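Filamentation induced by cAMP protein Fic (Desulfovibrio alaskensis, PDB 4RGL) is a Fic/DOC-family protein, built mainly of helices, whose C-terminal region belongs to the helix-turn-helix clan. Local coordinates at residues W101-E106 with Q197-R202. Sequence-based numbering, arbitrary orientation.
Sequences WDASVE and QTLILR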
ATOM      1  N   TRP A 101     -13.593   9.513  -4.801  1.00 76.02           N
ATOM      2  CA  TRP A 101     -14.729   8.625  -4.586  1.00 75.31           C
ATOM      3  C   TRP A 101     -15.234   8.595  -3.136  1.00 80.63           C
ATOM      4  O   TRP A 101     -14.449   8.598  -2.181  1.00 79.52           O
ATOM      5  CB  TRP A 101     -14.390   7.204  -5.017  1.00 71.66           C
ATOM      6  CG  TRP A 101     -13.850   7.113  -6.407  1.00 71.68           C
ATOM      7  CD1 TRP A 101     -14.330   7.745  -7.516  1.00 75.62           C
ATOM      8  CD2 TRP A 101     -12.810   6.245  -6.861  1.00 69.64           C
ATOM      9  NE1 TRP A 101     -13.578   7.408  -8.612  1.00 74.16           N
ATOM     10  CE2 TRP A 101     -12.654   6.466  -8.245  1.00 73.70           C
ATOM     11  CE3 TRP A 101     -11.986   5.300  -6.228  1.00 69.44           C
ATOM     12  CZ2 TRP A 101     -11.694   5.794  -9.006  1.00 72.01           C
ATOM     13  CZ3 TRP A 101     -11.024   4.647  -6.980  1.00 70.10           C
ATOM     14  CH2 TRP A 101     -10.892   4.886  -8.354  1.00 71.16           C
ATOM     15  N   ASP A 102     -16.564   8.475  -3.002  1.00 78.70           N
ATOM     16  CA  ASP A 102     -17.264   8.184  -1.769  1.00 78.97           C
ATOM     17  C   ASP A 102     -17.786   6.745  -1.851  1.00 80.85           C
ATOM     18  O   ASP A 102     -18.453   6.392  -2.829  1.00 80.54           O
ATOM     19  CB  ASP A 102     -18.412   9.208  -1.553  1.00 83.84           C
ATOM     20  CG  ASP A 102     -19.169   9.056  -0.242  1.00100.95           C
ATOM     21  OD1 ASP A 102     -19.523   7.905   0.112  1.00101.26           O
ATOM     22  OD2 ASP A 102     -19.543  10.093   0.348  1.00111.17           O
ATOM     23  N   ALA A 103     -17.385   5.890  -0.900  1.00 75.59           N
ATOM     24  CA  ALA A 103     -17.637   4.441  -0.960  1.00 73.84           C
ATOM     25  C   ALA A 103     -19.150   4.088  -1.130  1.00 78.49           C
ATOM     26  O   ALA A 103     -19.470   2.984  -1.577  1.00 77.63           O
ATOM     27  CB  ALA A 103     -17.097   3.774   0.281  1.00 73.71           C
ATOM     28  N   SER A 104     -20.052   5.005  -0.778  1.00 76.20           N
ATOM     29  CA  SER A 104     -21.487   4.726  -0.846  1.00 77.27           C
ATOM     30  C   SER A 104     -22.097   5.146  -2.211  1.00 81.87           C
ATOM     31  O   SER A 104     -23.264   4.837  -2.481  1.00 82.80           O
ATOM     32  CB  SER A 104     -22.220   5.432   0.288  1.00 83.14           C
ATOM     33  OG  SER A 104     -22.024   6.836   0.235  1.00 95.08           O
ATOM     34  N   VAL A 105     -21.307   5.833  -3.070  1.00 77.23           N
ATOM     35  CA  VAL A 105     -21.807   6.313  -4.368  1.00 77.71           C
ATOM     36  C   VAL A 105     -21.633   5.222  -5.436  1.00 78.80           C
ATOM     37  O   VAL A 105     -20.501   4.845  -5.762  1.00 76.48           O
ATOM     38  CB  VAL A 105     -21.115   7.635  -4.801  1.00 82.39           C
ATOM     39  CG1 VAL A 105     -21.624   8.099  -6.168  1.00 83.28           C
ATOM     40  CG2 VAL A 105     -21.313   8.724  -3.754  1.00 83.92           C
ATOM     41  N   GLU A 106     -22.766   4.759  -6.028  1.00 75.68           N
ATOM     42  CA  GLU A 106     -22.759   3.708  -7.055  1.00 74.04           C
ATOM     43  C   GLU A 106     -21.930   4.136  -8.270  1.00 76.96           C
ATOM     44  O   GLU A 106     -21.158   3.336  -8.801  1.00 75.41           O
ATOM     45  CB  GLU A 106     -24.194   3.360  -7.482  1.00 76.56           C
ATOM     46  CG  GLU A 106     -24.294   2.069  -8.281  1.00 82.69           C
ATOM     47  CD  GLU A 106     -25.712   1.630  -8.593  1.00 98.50           C
ATOM     48  OE1 GLU A 106     -26.544   2.500  -8.939  1.00104.98           O
ATOM     49  OE2 GLU A 106     -25.976   0.405  -8.550  1.00 78.87           O
ATOM     50  N   GLN A 197     -12.688  -1.750   0.324  1.00 55.46           N
ATOM     51  CA  GLN A 197     -12.396  -1.835   1.753  1.00 54.92           C
ATOM     52  C   GLN A 197     -11.382  -0.742   2.150  1.00 59.83           C
ATOM     53  O   GLN A 197     -11.602  -0.029   3.128  1.00 60.54           O
ATOM     54  CB  GLN A 197     -11.878  -3.221   2.134  1.00 54.85           C
ATOM     55  CG  GLN A 197     -11.509  -3.318   3.614  1.00 62.66           C
ATOM     56  CD  GLN A 197     -11.037  -4.677   4.002  1.00 75.59           C
ATOM     57  OE1 GLN A 197     -11.758  -5.667   3.875  1.00 68.98           O
ATOM     58  NE2 GLN A 197      -9.882  -4.731   4.649  1.00 70.84           N
ATOM     59  N   THR A 198     -10.334  -0.544   1.318  1.00 56.39           N
ATOM     60  CA  THR A 198      -9.352   0.524   1.522  1.00 56.67           C
ATOM     61  C   THR A 198     -10.041   1.905   1.452  1.00 63.85           C
ATOM     62  O   THR A 198      -9.677   2.814   2.203  1.00 65.37           O
ATOM     63  CB  THR A 198      -8.219   0.415   0.478  1.00 61.12           C
ATOM     64  OG1 THR A 198      -7.674  -0.905   0.508  1.00 63.95           O
ATOM     65  CG2 THR A 198      -7.117   1.430   0.710  1.00 57.12           C
ATOM     66  N   LEU A 199     -11.062   2.047   0.574  1.00 60.89           N
ATOM     67  CA  LEU A 199     -11.767   3.320   0.420  1.00 61.89           C
ATOM     68  C   LEU A 199     -12.596   3.624   1.652  1.00 67.80           C
ATOM     69  O   LEU A 199     -12.511   4.730   2.181  1.00 68.84           O
ATOM     70  CB  LEU A 199     -12.657   3.313  -0.842  1.00 61.95           C
ATOM     71  CG  LEU A 199     -13.322   4.665  -1.195  1.00 67.21           C
ATOM     72  CD1 LEU A 199     -12.273   5.763  -1.420  1.00 66.68           C
ATOM     73  CD2 LEU A 199     -14.184   4.533  -2.390  1.00 69.59           C
ATOM     74  N   ILE A 200     -13.349   2.622   2.160  1.00 64.89           N
ATOM     75  CA  ILE A 200     -14.158   2.787   3.375  1.00 66.21           C
ATOM     76  C   ILE A 200     -13.242   3.171   4.576  1.00 70.68           C
ATOM     77  O   ILE A 200     -13.617   4.028   5.382  1.00 71.51           O
ATOM     78  CB  ILE A 200     -14.984   1.500   3.672  1.00 69.00           C
ATOM     79  CG1 ILE A 200     -15.956   1.195   2.510  1.00 68.95           C
ATOM     80  CG2 ILE A 200     -15.744   1.625   5.004  1.00 71.57           C
ATOM     81  CD1 ILE A 200     -16.620  -0.163   2.580  1.00 73.81           C
ATOM     82  N   LEU A 201     -12.007   2.603   4.628  1.00 66.41           N
ATOM     83  CA  LEU A 201     -11.063   2.906   5.710  1.00 66.54           C
ATOM     84  C   LEU A 201     -10.426   4.297   5.535  1.00 73.72           C
ATOM     85  O   LEU A 201     -10.253   5.009   6.525  1.00 74.87           O
ATOM     86  CB  LEU A 201      -9.964   1.836   5.811  1.00 64.68           C
ATOM     87  CG  LEU A 201     -10.422   0.434   6.269  1.00 68.27           C
ATOM     88  CD1 LEU A 201      -9.245  -0.496   6.404  1.00 66.69           C
ATOM     89  CD2 LEU A 201     -11.185   0.500   7.590  1.00 71.03           C
ATOM     90  N   ARG A 202     -10.082   4.696   4.279  1.00 70.71           N
ATOM     91  CA  ARG A 202      -9.452   6.007   4.082  1.00 71.45           C
ATOM     92  C   ARG A 202     -10.496   7.145   4.168  1.00 78.44           C
ATOM     93  O   ARG A 202     -10.131   8.281   4.477  1.00 79.04           O
ATOM     94  CB  ARG A 202      -8.675   6.082   2.762  1.00 69.85           C
ATOM     95  CG  ARG A 202      -9.522   6.121   1.525  1.00 80.87           C
ATOM     96  CD  ARG A 202      -8.768   6.786   0.394  1.00 88.54           C
ATOM     97  NE  ARG A 202      -8.721   8.242   0.558  1.00 92.92           N
ATOM     98  CZ  ARG A 202      -7.847   9.029  -0.058  1.00 98.84           C
ATOM     99  NH1 ARG A 202      -6.873   8.503  -0.794  1.00 88.60           N
ATOM    100  NH2 ARG A 202      -7.887  10.342   0.121  1.00 72.20           N
TER
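W101 and A103 meet L199, and A103 also I200, where the loop leading into and starting a type I β-turn (D102 to V105) packs against the C-terminal end of helix 189-202 in the helical Fic/DOC fold. L199 supplies most of the helix's share of the buried surface. Its CG is anti to the backbone N (chi1 -173°), and its two methyls divide the work. CD2 settles between the two loop residues, 3.7 Å from A103 CA and 3.8 Å from W101 CB, lying at the edge of the indole near the ring plane, while CD1 touches the main chain, 3.7 Å from W101 O. One helical residue further on, A103 CB touches I200 CG1 at 3.6 Å. No hydrogen bond joins the two segments; the buried contact is one of apolar side chains against each other and against the loop backbone.

Around it, the indole continues onto helix 106-117, touching A111, A112 and L115, and L161 of helix 150-163 covers both A103 and I200. W196, on helix 189-202 just before the segment, adds a polar tie: its NE1 hydrogen-bonds to A103 O. The turn that presents A103 is closed by V105 N bonding to D102 O at 2.9 Å, and an Asx turn reinforces it: D102 OD1 accepts S104 N through its anti lone pair, nearly straight at 167°, and S104 OG meets that same oxygen at 2.7 Å from above the carboxylate plane.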